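Local coordinates for tail protein, 43 kDa (Neisseria meningitidis MC58, PDB 3D37) that is of unknown function but probably forms part of the baseplate hub of a phage-like tail, at residues Pro138-Trp152 with His157-Glu169. Numbering follows the deposited sequence.
Sequences PALGKIDIEPGETVW and HIANSVGLHPWLE
Trp152, in the first turn of helix 151-161, lies against Pro166 and Leu168, packing the start of the helix on the strand that follows it, 165-168; a Schellman motif links the two within the gp44-like second domain. Beyond CB, CG stands opposite the backbone N across the CA-CB bond (chi1 -157°), which carries the indole across to the strand. NE1 donates to a water 3.1 Å away, near the ring plane, and the same water is hydrogen-bonded to His165 NE2 at 2.9 Å. Farther round, CE2 and CZ2 meet Pro166 CG (CZ2 to CG 3.6 Å), which lies over one face, 3.5 Å from the indole plane and offset toward the rim. At the far end CH2 points its edge at Trp167 CA, while CZ3 comes 3.8 Å from Leu168 CD2. Leu98 and Ala95 of helix 95-100 also touch this tryptophan. In the Schellman motif Gly163 is the C-prime residue, and Ala159 O takes Leu164 N and Val162 N from opposite faces of its plane. Near the C-terminal end of the helix, Leu140 from the preceding loop packs by apolar contact, its CD1 meeting Val162 CG2 and, at 4.0 Å, Ile158 CG2. That same methyl lies 3.4 Å from Ser161 OG, whose hydroxyl donates back to Ile158 O over 2.7 Å, tilted 18° from the carbonyl plane.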
# COMPACT_ATOMS: atom_id res chain seq x y z
N PRO A 138 -29.32 34.68 -33.53
CA PRO A 138 -30.47 35.45 -33.08
C PRO A 138 -30.08 36.80 -32.54
O PRO A 138 -29.04 36.92 -31.87
CB PRO A 138 -31.04 34.60 -31.93
CG PRO A 138 -29.89 33.87 -31.44
CD PRO A 138 -29.14 33.49 -32.70
N ALA A 139 -30.91 37.80 -32.85
CA ALA A 139 -30.95 39.06 -32.11
C ALA A 139 -31.31 38.70 -30.68
O ALA A 139 -32.23 37.94 -30.45
CB ALA A 139 -31.98 40.04 -32.72
N LEU A 140 -30.55 39.22 -29.74
CA LEU A 140 -30.73 38.92 -28.33
C LEU A 140 -31.85 39.74 -27.78
O LEU A 140 -32.13 40.85 -28.28
CB LEU A 140 -29.46 39.27 -27.55
CG LEU A 140 -28.27 38.29 -27.41
CD1 LEU A 140 -28.76 36.83 -27.19
CD2 LEU A 140 -27.26 38.39 -28.54
N GLY A 141 -32.47 39.22 -26.73
CA GLY A 141 -33.50 39.92 -25.99
C GLY A 141 -32.87 40.81 -24.94
O GLY A 141 -31.77 41.29 -25.11
N LYS A 142 -33.59 41.02 -23.85
CA LYS A 142 -33.10 41.81 -22.73
C LYS A 142 -32.34 40.94 -21.74
O LYS A 142 -32.93 40.11 -21.07
CB LYS A 142 -34.28 42.50 -22.02
CG LYS A 142 -34.00 43.09 -20.63
CD LYS A 142 -35.24 43.91 -20.18
CE LYS A 142 -34.94 44.94 -19.07
NZ LYS A 142 -36.05 45.99 -18.95
N ILE A 143 -31.03 41.12 -21.65
CA ILE A 143 -30.24 40.33 -20.69
C ILE A 143 -29.65 41.25 -19.61
O ILE A 143 -28.80 42.10 -19.90
CB ILE A 143 -29.15 39.48 -21.38
CG1 ILE A 143 -29.76 38.52 -22.40
CG2 ILE A 143 -28.38 38.65 -20.34
CD1 ILE A 143 -30.36 37.30 -21.79
N ASP A 144 -30.16 41.07 -18.39
CA ASP A 144 -29.80 41.87 -17.23
C ASP A 144 -28.73 41.10 -16.48
O ASP A 144 -29.02 40.07 -15.88
CB ASP A 144 -31.02 42.07 -16.31
CG ASP A 144 -31.70 43.42 -16.47
OD1 ASP A 144 -31.00 44.41 -16.79
OD2 ASP A 144 -32.93 43.50 -16.23
N ILE A 145 -27.50 41.61 -16.54
CA ILE A 145 -26.35 41.02 -15.84
C ILE A 145 -25.95 41.86 -14.61
O ILE A 145 -26.04 43.10 -14.65
CB ILE A 145 -25.14 40.83 -16.81
CG1 ILE A 145 -25.11 41.91 -17.89
CG2 ILE A 145 -25.18 39.39 -17.46
CD1 ILE A 145 -23.91 41.85 -18.81
N GLU A 146 -25.52 41.21 -13.53
CA GLU A 146 -25.12 41.94 -12.31
C GLU A 146 -23.59 42.23 -12.26
O GLU A 146 -22.80 41.41 -12.70
CB GLU A 146 -25.63 41.24 -11.04
CG GLU A 146 -25.50 39.71 -11.03
CD GLU A 146 -26.03 39.06 -9.75
OE1 GLU A 146 -25.43 38.03 -9.31
OE2 GLU A 146 -27.06 39.56 -9.20
N PRO A 147 -23.17 43.40 -11.71
CA PRO A 147 -21.84 44.02 -12.02
C PRO A 147 -20.56 43.20 -11.73
O PRO A 147 -19.59 43.24 -12.53
CB PRO A 147 -21.85 45.33 -11.21
CG PRO A 147 -23.33 45.59 -10.88
CD PRO A 147 -23.93 44.21 -10.73
N GLY A 148 -20.54 42.46 -10.63
CA GLY A 148 -19.43 41.52 -10.37
C GLY A 148 -19.42 40.25 -11.24
O GLY A 148 -18.66 39.32 -10.98
N GLU A 149 -20.29 40.19 -12.25
CA GLU A 149 -20.30 39.03 -13.15
C GLU A 149 -19.02 39.02 -13.97
O GLU A 149 -18.43 40.10 -14.32
CB GLU A 149 -21.57 38.93 -14.04
CG GLU A 149 -22.72 38.21 -13.31
CD GLU A 149 -23.84 37.66 -14.20
OE1 GLU A 149 -24.47 38.41 -14.99
OE2 GLU A 149 -24.12 36.45 -14.06
N THR A 150 -18.59 37.78 -14.24
CA THR A 150 -17.39 37.55 -14.93
C THR A 150 -17.79 37.62 -16.37
O THR A 150 -18.94 37.46 -16.72
CB THR A 150 -16.83 36.11 -14.57
OG1 THR A 150 -17.72 35.07 -15.04
CG2 THR A 150 -16.59 35.95 -13.05
N VAL A 151 -16.82 37.83 -17.24
CA VAL A 151 -17.10 37.75 -18.67
C VAL A 151 -17.79 36.39 -19.04
O VAL A 151 -18.75 36.36 -19.84
CB VAL A 151 -15.82 37.99 -19.50
CG1 VAL A 151 -16.14 38.10 -20.98
CG2 VAL A 151 -15.10 39.26 -19.02
N TRP A 152 -17.27 35.30 -18.44
CA TRP A 152 -17.78 33.95 -18.63
C TRP A 152 -19.24 33.80 -18.22
O TRP A 152 -20.05 33.37 -19.01
CB TRP A 152 -16.91 32.87 -17.95
CG TRP A 152 -17.17 31.60 -18.63
CD1 TRP A 152 -18.00 30.58 -18.21
CD2 TRP A 152 -16.75 31.25 -19.94
NE1 TRP A 152 -18.09 29.62 -19.18
CE2 TRP A 152 -17.32 29.98 -20.24
CE3 TRP A 152 -15.89 31.85 -20.87
CZ2 TRP A 152 -17.07 29.31 -21.43
CZ3 TRP A 152 -15.64 31.20 -22.04
CH2 TRP A 152 -16.21 29.93 -22.32
N HIS A 157 -24.95 33.30 -19.70
CA HIS A 157 -26.28 33.96 -19.64
C HIS A 157 -26.79 34.31 -21.05
O HIS A 157 -27.80 33.80 -21.53
CB HIS A 157 -26.14 35.20 -18.78
CG HIS A 157 -27.36 35.56 -17.99
ND1 HIS A 157 -27.57 35.11 -16.70
CD2 HIS A 157 -28.42 36.35 -18.29
CE1 HIS A 157 -28.71 35.60 -16.25
NE2 HIS A 157 -29.25 36.36 -17.19
N ILE A 158 -26.06 35.16 -21.73
CA ILE A 158 -26.39 35.56 -23.06
C ILE A 158 -26.61 34.37 -24.01
O ILE A 158 -27.63 34.27 -24.72
CB ILE A 158 -25.25 36.47 -23.62
CG1 ILE A 158 -25.24 37.83 -22.89
CG2 ILE A 158 -25.42 36.68 -25.08
CD1 ILE A 158 -23.87 38.53 -22.92
N ALA A 159 -25.62 33.49 -24.02
CA ALA A 159 -25.62 32.31 -24.88
C ALA A 159 -26.84 31.44 -24.58
O ALA A 159 -27.54 31.00 -25.50
CB ALA A 159 -24.26 31.47 -24.67
N ASN A 160 -27.10 31.24 -23.29
CA ASN A 160 -28.08 30.30 -22.83
C ASN A 160 -29.49 30.83 -23.11
O ASN A 160 -30.40 30.04 -23.46
CB ASN A 160 -27.87 29.94 -21.34
CG ASN A 160 -26.70 28.93 -21.10
OD1 ASN A 160 -26.11 28.37 -22.04
ND2 ASN A 160 -26.37 28.71 -19.84
N SER A 161 -29.64 32.18 -23.08
CA SER A 161 -30.88 32.87 -23.45
C SER A 161 -31.40 32.46 -24.81
O SER A 161 -32.60 32.57 -25.09
CB SER A 161 -30.65 34.42 -23.51
OG SER A 161 -30.24 34.81 -24.84
N VAL A 162 -30.50 32.09 -25.70
CA VAL A 162 -30.86 31.72 -27.06
C VAL A 162 -30.59 30.25 -27.28
O VAL A 162 -30.40 29.83 -28.42
CB VAL A 162 -30.11 32.54 -28.13
CG1 VAL A 162 -30.94 33.79 -28.54
CG2 VAL A 162 -28.70 32.91 -27.65
N GLY A 163 -30.60 29.49 -26.18
CA GLY A 163 -30.38 28.03 -26.23
C GLY A 163 -28.99 27.64 -26.75
O GLY A 163 -28.83 26.61 -27.44
N LEU A 164 -28.00 28.48 -26.44
CA LEU A 164 -26.62 28.21 -26.85
C LEU A 164 -25.70 28.15 -25.62
O LEU A 164 -26.14 28.28 -24.48
CB LEU A 164 -26.15 29.23 -27.91
CG LEU A 164 -26.99 29.37 -29.20
CD1 LEU A 164 -26.35 30.34 -30.27
CD2 LEU A 164 -27.24 28.01 -29.83
N HIS A 165 -24.41 27.88 -25.86
CA HIS A 165 -23.44 27.84 -24.78
C HIS A 165 -22.08 28.25 -25.33
O HIS A 165 -21.76 27.93 -26.47
CB HIS A 165 -23.39 26.38 -24.20
CG HIS A 165 -22.73 26.30 -22.87
ND1 HIS A 165 -23.39 26.55 -21.70
CD2 HIS A 165 -21.45 25.99 -22.53
CE1 HIS A 165 -22.55 26.45 -20.68
NE2 HIS A 165 -21.37 26.09 -21.16
N PRO A 166 -21.23 28.90 -24.50
CA PRO A 166 -19.88 29.23 -24.92
C PRO A 166 -18.84 28.14 -24.65
O PRO A 166 -18.93 27.47 -23.62
CB PRO A 166 -19.54 30.44 -24.06
CG PRO A 166 -20.23 30.19 -22.80
CD PRO A 166 -21.49 29.39 -23.14
N TRP A 167 -17.86 27.99 -25.55
CA TRP A 167 -16.63 27.27 -25.21
C TRP A 167 -15.50 27.76 -26.04
O TRP A 167 -15.73 28.34 -27.09
CB TRP A 167 -16.80 25.76 -25.39
CG TRP A 167 -17.08 25.31 -26.80
CD1 TRP A 167 -16.17 24.92 -27.72
CD2 TRP A 167 -18.37 25.16 -27.43
NE1 TRP A 167 -16.80 24.57 -28.89
CE2 TRP A 167 -18.14 24.69 -28.73
CE3 TRP A 167 -19.68 25.39 -27.01
CZ2 TRP A 167 -19.17 24.41 -29.59
CZ3 TRP A 167 -20.68 25.11 -27.83
CH2 TRP A 167 -20.45 24.63 -29.11
N LEU A 168 -14.29 27.45 -25.59
CA LEU A 168 -13.08 27.55 -26.40
C LEU A 168 -12.77 26.28 -27.16
O LEU A 168 -12.83 25.18 -26.63
CB LEU A 168 -11.85 27.92 -25.54
CG LEU A 168 -11.70 29.37 -25.11
CD1 LEU A 168 -11.37 30.28 -26.32
CD2 LEU A 168 -12.98 29.78 -24.42
N GLU A 169 -12.39 26.49 -28.42
CA GLU A 169 -11.89 25.46 -29.28
C GLU A 169 -10.40 25.31 -29.11
O GLU A 169 -9.73 26.19 -28.57
CB GLU A 169 -12.19 25.79 -30.74
CG GLU A 169 -13.66 25.91 -31.00
CD GLU A 169 -14.14 25.08 -32.17
OE1 GLU A 169 -14.12 25.57 -33.33
OE2 GLU A 169 -14.59 23.94 -31.92
O HOH W 1 -19.03 26.64 -19.46